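Local coordinates for protein At4g34840 (Arabidopsis thaliana, PDB 3BSF) that is a nucleosidase of the phosphorylase superfamily, an alpha/beta protein that holds adenine in its pocket, at residues 116-121 with 208-213; 96-101 with 202-207; 27-32 with 238-243. One frame throughout, in Å; residues are numbered along the deposited sequence.

Contact 1: residues 116-121 with 208-213; sequences DVYVVS and KGVTDI. With ADE (adenine), chain C.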
loop_
_atom_site.group_PDB
_atom_site.type_symbol
_atom_site.label_atom_id
_atom_site.label_comp_id
_atom_site.label_asym_id
_atom_site.label_seq_id
_atom_site.Cartn_x
_atom_site.Cartn_y
_atom_site.Cartn_z
ATOM N N ASP A 116 -23.268 13.871 4.456
ATOM C CA ASP A 116 -23.159 13.432 5.848
ATOM C C ASP A 116 -21.708 13.371 6.304
ATOM O O ASP A 116 -20.816 13.095 5.500
ATOM C CB ASP A 116 -23.779 12.048 6.016
ATOM C CG ASP A 116 -25.255 12.106 6.304
ATOM O OD1 ASP A 116 -25.914 13.015 5.759
ATOM O OD2 ASP A 116 -25.760 11.250 7.062
ATOM N N VAL A 117 -21.469 13.620 7.589
ATOM C CA VAL A 117 -20.112 13.564 8.121
ATOM C C VAL A 117 -19.983 12.529 9.245
ATOM O O VAL A 117 -20.329 12.778 10.400
ATOM C CB VAL A 117 -19.649 14.940 8.624
ATOM C CG1 VAL A 117 -18.250 14.837 9.210
ATOM C CG2 VAL A 117 -19.670 15.928 7.476
ATOM N N TYR A 118 -19.475 11.359 8.887
ATOM C CA TYR A 118 -19.311 10.293 9.845
ATOM C C TYR A 118 -17.922 10.247 10.475
ATOM O O TYR A 118 -16.956 10.801 9.949
ATOM C CB TYR A 118 -19.576 8.934 9.185
ATOM C CG TYR A 118 -21.018 8.640 8.804
ATOM C CD1 TYR A 118 -21.602 9.224 7.680
ATOM C CD2 TYR A 118 -21.784 7.752 9.552
ATOM C CE1 TYR A 118 -22.912 8.930 7.309
ATOM C CE2 TYR A 118 -23.096 7.454 9.195
ATOM C CZ TYR A 118 -23.658 8.045 8.069
ATOM O OH TYR A 118 -24.962 7.752 7.706
ATOM N N VAL A 119 -17.858 9.573 11.618
ATOM C CA VAL A 119 -16.625 9.352 12.356
ATOM C C VAL A 119 -16.493 7.830 12.363
ATOM O O VAL A 119 -17.210 7.131 13.091
ATOM C CB VAL A 119 -16.715 9.852 13.834
ATOM C CG1 VAL A 119 -15.496 9.361 14.624
ATOM C CG2 VAL A 119 -16.804 11.369 13.878
ATOM N N VAL A 120 -15.595 7.325 11.521
ATOM C CA VAL A 120 -15.357 5.887 11.406
ATOM C C VAL A 120 -15.070 5.246 12.762
ATOM O O VAL A 120 -14.264 5.755 13.539
ATOM C CB VAL A 120 -14.186 5.612 10.451
ATOM C CG1 VAL A 120 -13.864 4.117 10.422
ATOM C CG2 VAL A 120 -14.536 6.127 9.060
ATOM N N SER A 121 -15.751 4.133 13.025
ATOM C CA SER A 121 -15.624 3.381 14.282
ATOM C C SER A 121 -14.638 2.241 14.132
ATOM O O SER A 121 -13.753 2.032 14.965
ATOM C CB SER A 121 -16.970 2.776 14.685
ATOM O OG SER A 121 -17.256 1.641 13.897
ATOM N N LYS A 208 -14.972 10.931 7.566
ATOM C CA LYS A 208 -15.332 10.876 6.150
ATOM C C LYS A 208 -16.583 11.652 5.724
ATOM O O LYS A 208 -17.641 11.517 6.342
ATOM C CB LYS A 208 -15.482 9.414 5.756
ATOM C CG LYS A 208 -14.298 8.559 6.202
ATOM C CD LYS A 208 -13.017 8.943 5.461
ATOM C CE LYS A 208 -11.853 8.010 5.803
ATOM N NZ LYS A 208 -10.662 8.234 4.922
ATOM N N GLY A 209 -16.448 12.454 4.663
ATOM C CA GLY A 209 -17.565 13.236 4.144
ATOM C C GLY A 209 -18.191 12.528 2.952
ATOM O O GLY A 209 -17.530 12.320 1.926
ATOM N N VAL A 210 -19.467 12.164 3.077
ATOM C CA VAL A 210 -20.164 11.429 2.015
ATOM C C VAL A 210 -20.480 12.289 0.801
ATOM O O VAL A 210 -21.287 13.201 0.875
ATOM C CB VAL A 210 -21.488 10.796 2.524
ATOM C CG1 VAL A 210 -22.087 9.912 1.445
ATOM C CG2 VAL A 210 -21.235 9.986 3.782
ATOM N N THR A 211 -19.854 11.977 -0.328
ATOM C CA THR A 211 -20.073 12.744 -1.547
ATOM C C THR A 211 -20.844 11.985 -2.618
ATOM O O THR A 211 -21.371 12.578 -3.553
ATOM C CB THR A 211 -18.742 13.180 -2.157
ATOM O OG1 THR A 211 -17.938 12.020 -2.410
ATOM C CG2 THR A 211 -18.006 14.139 -1.206
ATOM N N ASP A 212 -20.918 10.673 -2.473
ATOM C CA ASP A 212 -21.593 9.848 -3.454
ATOM C C ASP A 212 -22.332 8.688 -2.791
ATOM O O ASP A 212 -21.793 8.003 -1.926
ATOM C CB ASP A 212 -20.547 9.339 -4.458
ATOM C CG ASP A 212 -21.072 8.232 -5.360
ATOM O OD1 ASP A 212 -22.132 8.422 -6.007
ATOM O OD2 ASP A 212 -20.407 7.166 -5.434
ATOM N N ILE A 213 -23.587 8.492 -3.174
ATOM C CA ILE A 213 -24.358 7.396 -2.628
ATOM C C ILE A 213 -24.141 6.223 -3.571
ATOM O O ILE A 213 -24.706 6.170 -4.661
ATOM C CB ILE A 213 -25.855 7.763 -2.517
ATOM C CG1 ILE A 213 -26.073 8.616 -1.265
ATOM C CG2 ILE A 213 -26.710 6.508 -2.460
ATOM C CD1 ILE A 213 -27.525 8.860 -0.925
HETATM N N9 ADE C . -14.508 8.830 -2.772
HETATM C C8 ADE C . -15.595 9.545 -3.165
HETATM N N7 ADE C . -16.615 8.784 -3.656
HETATM C C5 ADE C . -16.135 7.496 -3.564
HETATM C C6 ADE C . -16.680 6.182 -3.903
HETATM N N6 ADE C . -17.897 6.054 -4.422
HETATM N N1 ADE C . -15.868 5.036 -3.660
HETATM C C2 ADE C . -14.606 5.189 -3.121
HETATM N N3 ADE C . -14.007 6.402 -2.770
HETATM C C4 ADE C . -14.829 7.500 -3.020
#
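CG2 of Val-210 comes obliquely to the CD1–CE1 side of the Tyr-118 ring, 4.0 Å from each of these two atoms, while Thr-184 and Ala-112 add further contacts from neighbouring loops. Tyr-118 OH is hydrogen-bonded to Lys-158 NZ, which also forms a salt bridge with Asp-116. The other flat group, adenine, gives its amino N6 to Asp-212 OD2 in a hydrogen bond of 2.9 Å that is bent at the hydrogen (133°). Thr-211 OG1 sits 3.5 Å from adenine C8, and Lys-186 is hydrogen-bonded to the same base. Strands 117-125 and 204-213 run antiparallel here, within the mixed central sheet of the phosphorylase-superfamily fold. Tyr-118 and Lys-208 form a hydrogen-bonded pair, joined from Tyr-118 N to Lys-208 O and from Lys-208 N to Tyr-118 O, both 3.1 Å; Val-117 and Gly-209 make the non-hydrogen-bonded pair beside it. Val-210 N reaches Asp-116 O at 2.9 Å in a nearly straight bond (172°). On the face that carries Tyr-118, Lys-208 CG packs 3.8 Å from Val-120 CG2; the lysine chain then bends at chi2 and ends in a salt bridge with Asp-187, another residue of the adenine pocket.

Contact 2: residues 96-101 with 202-207; sequences DLIINA and VPTILI
Ile-99 and Ile-205 lie side by side and point the same way, Ile-99 CG1 coming to 4.0 Å from Ile-205 CB. In both, CG1 is anti to the carbonyl carbon (chi1 -57° and -61°), which sets the two CG1 atoms alike; with chi2 extended in both, the CD1 methyls follow in the same direction. Further on, the CG2 branch of Ile-99 meets CD1 of Ile-207 at 4.2 Å, and the small CB of Ala-101 sits beside the Ile-207 backbone. Toward the start of the strands Leu-97 crosses the Pro-203 ring obliquely: its CG is anti to the backbone N (chi1 179°), and CD1 meets Pro-203 CB at 3.6 Å; the same CD1 also touches Ile-205 CD1. The reverse face carries Ile-98, Asn-100, Thr-204 and Leu-206. There Ile-98 and Val-202 cross at about a right angle, methyl CG2 against methyl CG2, while Asn-100 crosses Leu-206 obliquely, its CB beside Leu-206 CG. Four backbone bonds hold the strands together, alternating in direction: Ile-98 N to Pro-203 O, Ile-205 N to Ile-98 O at 3.0 Å, Asn-100 N to Ile-205 O at 2.7 Å, and Ile-207 N to Asn-100 O. Thr-204 OG1 adds a weak bond to Ile-98 O. Val-193 and Ala-197 of helix 190-199 pack on the Ile-98 face, and on the opposite face Leu-239 of helix 227-246 packs on Ala-101 and Ile-207; strand 15-19 flanks 97-101 at its other edge. Neighbouring parallel strands with helices on both faces make up the alpha/beta/alpha core of the phosphorylase superfamily.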
loop_
_atom_site.group_PDB
_atom_site.type_symbol
_atom_site.label_atom_id
_atom_site.label_comp_id
_atom_site.label_asym_id
_atom_site.label_seq_id
_atom_site.Cartn_x
_atom_site.Cartn_y
_atom_site.Cartn_z
ATOM N N ASP A 96 0.894 13.352 18.311
ATOM C CA ASP A 96 0.220 12.800 19.469
ATOM C C ASP A 96 -1.054 12.148 18.959
ATOM O O ASP A 96 -1.498 11.118 19.464
ATOM C CB ASP A 96 -0.160 13.902 20.464
ATOM C CG ASP A 96 1.041 14.482 21.209
ATOM O OD1 ASP A 96 1.881 13.693 21.703
ATOM O OD2 ASP A 96 1.126 15.730 21.316
ATOM N N LEU A 97 -1.629 12.758 17.932
ATOM C CA LEU A 97 -2.872 12.268 17.358
ATOM C C LEU A 97 -2.881 12.427 15.846
ATOM O O LEU A 97 -2.649 13.514 15.316
ATOM C CB LEU A 97 -4.038 13.046 17.958
ATOM C CG LEU A 97 -5.453 12.735 17.509
ATOM C CD1 LEU A 97 -5.892 11.365 18.015
ATOM C CD2 LEU A 97 -6.355 13.826 18.070
ATOM N N ILE A 98 -3.145 11.336 15.147
ATOM C CA ILE A 98 -3.201 11.394 13.706
ATOM C C ILE A 98 -4.649 11.192 13.249
ATOM O O ILE A 98 -5.350 10.293 13.715
ATOM C CB ILE A 98 -2.251 10.351 13.076
ATOM C CG1 ILE A 98 -2.721 9.997 11.669
ATOM C CG2 ILE A 98 -2.154 9.127 13.961
ATOM C CD1 ILE A 98 -1.878 8.934 11.019
ATOM N N ILE A 99 -5.094 12.064 12.351
ATOM C CA ILE A 99 -6.450 12.016 11.834
ATOM C C ILE A 99 -6.471 11.932 10.317
ATOM O O ILE A 99 -5.795 12.698 9.631
ATOM C CB ILE A 99 -7.246 13.260 12.261
ATOM C CG1 ILE A 99 -7.245 13.362 13.786
ATOM C CG2 ILE A 99 -8.678 13.184 11.718
ATOM C CD1 ILE A 99 -7.948 14.594 14.320
ATOM N N ASN A 100 -7.270 10.996 9.812
ATOM C CA ASN A 100 -7.421 10.773 8.380
ATOM C C ASN A 100 -8.769 11.257 7.885
ATOM O O ASN A 100 -9.787 10.595 8.096
ATOM C CB ASN A 100 -7.292 9.290 8.071
ATOM C CG ASN A 100 -7.614 8.970 6.630
ATOM O OD1 ASN A 100 -7.057 9.571 5.715
ATOM N ND2 ASN A 100 -8.513 8.016 6.419
ATOM N N ALA A 101 -8.775 12.395 7.204
ATOM C CA ALA A 101 -10.019 12.946 6.688
ATOM C C ALA A 101 -10.131 12.942 5.152
ATOM O O ALA A 101 -9.133 12.823 4.430
ATOM C CB ALA A 101 -10.208 14.358 7.235
ATOM N N VAL A 202 -0.086 4.780 17.695
ATOM C CA VAL A 202 -0.443 6.175 17.933
ATOM C C VAL A 202 -1.951 6.390 17.727
ATOM O O VAL A 202 -2.543 5.844 16.782
ATOM C CB VAL A 202 0.376 7.132 17.001
ATOM C CG1 VAL A 202 0.666 6.454 15.675
ATOM C CG2 VAL A 202 -0.379 8.439 16.768
ATOM N N PRO A 203 -2.598 7.169 18.626
ATOM C CA PRO A 203 -4.037 7.477 18.572
ATOM C C PRO A 203 -4.455 7.882 17.169
ATOM O O PRO A 203 -3.813 8.736 16.557
ATOM C CB PRO A 203 -4.172 8.616 19.565
ATOM C CG PRO A 203 -3.226 8.214 20.611
ATOM C CD PRO A 203 -1.992 7.800 19.809
ATOM N N THR A 204 -5.536 7.294 16.669
ATOM C CA THR A 204 -5.960 7.572 15.309
ATOM C C THR A 204 -7.460 7.769 15.130
ATOM O O THR A 204 -8.272 7.050 15.693
ATOM C CB THR A 204 -5.470 6.428 14.387
ATOM O OG1 THR A 204 -5.419 6.883 13.032
ATOM C CG2 THR A 204 -6.394 5.200 14.510
ATOM N N ILE A 205 -7.823 8.752 14.318
ATOM C CA ILE A 205 -9.230 9.044 14.049
ATOM C C ILE A 205 -9.480 9.183 12.540
ATOM O O ILE A 205 -8.645 9.739 11.807
ATOM C CB ILE A 205 -9.645 10.343 14.751
ATOM C CG1 ILE A 205 -9.471 10.178 16.254
ATOM C CG2 ILE A 205 -11.086 10.685 14.416
ATOM C CD1 ILE A 205 -9.862 11.396 17.024
ATOM N N LEU A 206 -10.619 8.668 12.077
ATOM C CA LEU A 206 -10.964 8.747 10.659
ATOM C C LEU A 206 -12.294 9.447 10.481
ATOM O O LEU A 206 -13.315 9.041 11.035
ATOM C CB LEU A 206 -11.017 7.353 10.035
ATOM C CG LEU A 206 -9.696 6.571 10.030
ATOM C CD1 LEU A 206 -9.319 6.190 11.446
ATOM C CD2 LEU A 206 -9.831 5.316 9.190
ATOM N N ILE A 207 -12.273 10.518 9.706
ATOM C CA ILE A 207 -13.468 11.301 9.455
ATOM C C ILE A 207 -13.763 11.337 7.949
ATOM O O ILE A 207 -12.914 11.739 7.152
ATOM C CB ILE A 207 -13.273 12.718 10.009
ATOM C CG1 ILE A 207 -13.088 12.639 11.522
ATOM C CG2 ILE A 207 -14.462 13.598 9.649
ATOM C CD1 ILE A 207 -12.766 13.961 12.155
#

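Contact 3: residues 27-32 with 238-243; sequences QPLINR and SLTKVI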
loop_
_atom_site.group_PDB
_atom_site.type_symbol
_atom_site.label_atom_id
_atom_site.label_comp_id
_atom_site.label_asym_id
_atom_site.label_seq_id
_atom_site.Cartn_x
_atom_site.Cartn_y
_atom_site.Cartn_z
ATOM N N GLN A 27 -7.937 21.876 1.343
ATOM C CA GLN A 27 -7.847 23.303 1.058
ATOM C C GLN A 27 -8.604 24.248 1.993
ATOM O O GLN A 27 -7.971 25.060 2.665
ATOM C CB GLN A 27 -8.246 23.581 -0.395
ATOM C CG GLN A 27 -7.650 24.866 -0.948
ATOM C CD GLN A 27 -6.150 24.948 -0.710
ATOM O OE1 GLN A 27 -5.685 25.638 0.210
ATOM N NE2 GLN A 27 -5.383 24.224 -1.526
ATOM N N PRO A 28 -9.955 24.149 2.061
ATOM C CA PRO A 28 -10.743 25.030 2.934
ATOM C C PRO A 28 -10.170 25.158 4.350
ATOM O O PRO A 28 -9.975 26.272 4.864
ATOM C CB PRO A 28 -12.125 24.374 2.932
ATOM C CG PRO A 28 -12.196 23.732 1.604
ATOM C CD PRO A 28 -10.825 23.104 1.485
ATOM N N LEU A 29 -9.919 24.010 4.977
ATOM C CA LEU A 29 -9.371 23.995 6.319
ATOM C C LEU A 29 -8.084 24.824 6.326
ATOM O O LEU A 29 -7.932 25.731 7.149
ATOM C CB LEU A 29 -9.089 22.552 6.756
ATOM C CG LEU A 29 -8.479 22.382 8.147
ATOM C CD1 LEU A 29 -9.472 22.866 9.204
ATOM C CD2 LEU A 29 -8.110 20.924 8.377
ATOM N N ILE A 30 -7.177 24.520 5.390
ATOM C CA ILE A 30 -5.893 25.224 5.266
ATOM C C ILE A 30 -6.110 26.740 5.246
ATOM O O ILE A 30 -5.359 27.506 5.865
ATOM C CB ILE A 30 -5.132 24.799 3.969
ATOM C CG1 ILE A 30 -4.846 23.295 4.001
ATOM C CG2 ILE A 30 -3.820 25.553 3.853
ATOM C CD1 ILE A 30 -4.103 22.792 2.787
ATOM N N ASN A 31 -7.149 27.170 4.543
ATOM C CA ASN A 31 -7.456 28.581 4.458
ATOM C C ASN A 31 -7.952 29.151 5.775
ATOM O O ASN A 31 -7.403 30.133 6.261
ATOM C CB ASN A 31 -8.494 28.823 3.367
ATOM C CG ASN A 31 -7.976 28.462 1.990
ATOM O OD1 ASN A 31 -6.779 28.576 1.720
ATOM N ND2 ASN A 31 -8.875 28.035 1.105
ATOM N N ARG A 32 -8.975 28.531 6.358
ATOM C CA ARG A 32 -9.538 29.031 7.611
ATOM C C ARG A 32 -8.507 29.126 8.728
ATOM O O ARG A 32 -8.503 30.085 9.503
ATOM C CB ARG A 32 -10.716 28.160 8.078
ATOM C CG ARG A 32 -11.574 28.832 9.156
ATOM C CD ARG A 32 -12.700 27.935 9.677
ATOM N NE ARG A 32 -13.535 27.391 8.604
ATOM C CZ ARG A 32 -14.732 26.835 8.788
ATOM N NH1 ARG A 32 -15.245 26.748 10.009
ATOM N NH2 ARG A 32 -15.419 26.372 7.752
ATOM N N SER A 238 -16.759 21.037 9.665
ATOM C CA SER A 238 -16.762 20.002 10.687
ATOM C C SER A 238 -15.403 19.729 11.329
ATOM O O SER A 238 -15.294 19.623 12.556
ATOM C CB SER A 238 -17.307 18.708 10.093
ATOM O OG SER A 238 -18.610 18.915 9.578
ATOM N N LEU A 239 -14.366 19.598 10.507
ATOM C CA LEU A 239 -13.026 19.341 11.029
ATOM C C LEU A 239 -12.598 20.476 11.967
ATOM O O LEU A 239 -12.033 20.232 13.029
ATOM C CB LEU A 239 -12.032 19.188 9.873
ATOM C CG LEU A 239 -12.273 17.954 8.995
ATOM C CD1 LEU A 239 -11.534 18.094 7.686
ATOM C CD2 LEU A 239 -11.846 16.704 9.731
ATOM N N THR A 240 -12.879 21.713 11.576
ATOM C CA THR A 240 -12.544 22.858 12.401
ATOM C C THR A 240 -13.095 22.669 13.818
ATOM O O THR A 240 -12.347 22.712 14.809
ATOM C CB THR A 240 -13.139 24.135 11.807
ATOM O OG1 THR A 240 -12.645 24.306 10.471
ATOM C CG2 THR A 240 -12.773 25.344 12.668
ATOM N N LYS A 241 -14.408 22.459 13.900
ATOM C CA LYS A 241 -15.084 22.264 15.181
ATOM C C LYS A 241 -14.523 21.045 15.928
ATOM O O LYS A 241 -14.639 20.958 17.151
ATOM C CB LYS A 241 -16.601 22.115 14.968
ATOM C CG LYS A 241 -17.308 23.361 14.383
ATOM C CD LYS A 241 -17.308 24.573 15.336
ATOM C CE LYS A 241 -18.074 25.783 14.764
ATOM N NZ LYS A 241 -17.377 26.486 13.631
ATOM N N VAL A 242 -13.918 20.108 15.197
ATOM C CA VAL A 242 -13.310 18.927 15.823
ATOM C C VAL A 242 -11.981 19.357 16.460
ATOM O O VAL A 242 -11.679 18.976 17.591
ATOM C CB VAL A 242 -13.014 17.801 14.786
ATOM C CG1 VAL A 242 -12.376 16.610 15.474
ATOM C CG2 VAL A 242 -14.286 17.375 14.105
ATOM N N ILE A 243 -11.202 20.152 15.720
ATOM C CA ILE A 243 -9.905 20.657 16.181
ATOM C C ILE A 243 -10.156 21.509 17.394
ATOM O O ILE A 243 -9.433 21.444 18.394
ATOM C CB ILE A 243 -9.222 21.581 15.142
ATOM C CG1 ILE A 243 -8.786 20.792 13.907
ATOM C CG2 ILE A 243 -8.009 22.242 15.778
ATOM C CD1 ILE A 243 -8.118 21.644 12.842
#
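Leu-29 reaches from helix 23-33 to Thr-240 and Ile-243 on helix 227-246, a helix-helix contact in one of the helical layers that flank the central sheet of this alpha/beta fold. The short segments cross at -51° with their axes 10.4 Å apart, so side chains rather than backbones bridge the gap, and no hydrogen bond joins them. The buried part is mainly apolar, built on Leu-29. This residue carries CG anti to the backbone N (chi1 179°), and Leu-29 CD1 comes to 4.1 Å from Ile-243 CD1; the same methyl lies 3.7 Å from Thr-240 OG1, the two side chains sliding past each other in opposite directions. Leu-239 CD1 touches only loosely, 4.5 Å from Leu-29 CD2. Strand 59-65 backs this patch, Ile-63 packing on Leu-29 and Ile-61 on Ile-243. Toward solvent the contact changes character. Exposed Arg-32 crosses Thr-240 obliquely and lays one face of its guanidinium against it, while Arg-32 NH1 comes to 4.2 Å from Lys-241 NZ, which lies at the edge of the group near its plane. Two like charges at this distance may repel; the salt bridge from Arg-32 NH2 to Asp-236 would offset that. Asp-236 also supplies the backbone O that binds the Thr-240 hydroxyl, and that hydroxyl, OG1, stands 3.4 Å above the Arg-32 guanidinium plane, offset toward its rim.

In the fold
Contacts 1 and 2 share strand 204-213, which lies between strands 97-106 and 117-125 and pairs with both; their centres lie 15 Å apart, and Val-120 N to Leu-206 O at 2.9 Å is a probable hydrogen bond between them. The centre of contact 3 lies 16 Å from that of contact 1 and 15 Å from that of contact 2, on the face of the sheet that carries Val-117, Ala-101 and Ile-207: Leu-239 CD2 comes to 3.8 Å from both Ile-207 CD1 and Ala-101 CB, and Ser-238 OG to 3.8 Å from Val-117 CG2. Toward the end of strand 204-213, Thr-211 and Asp-212 of contact 1 line the adenine pocket; in contact 2, the side chain of Asn-100 is about 11 Å from the bound adenine.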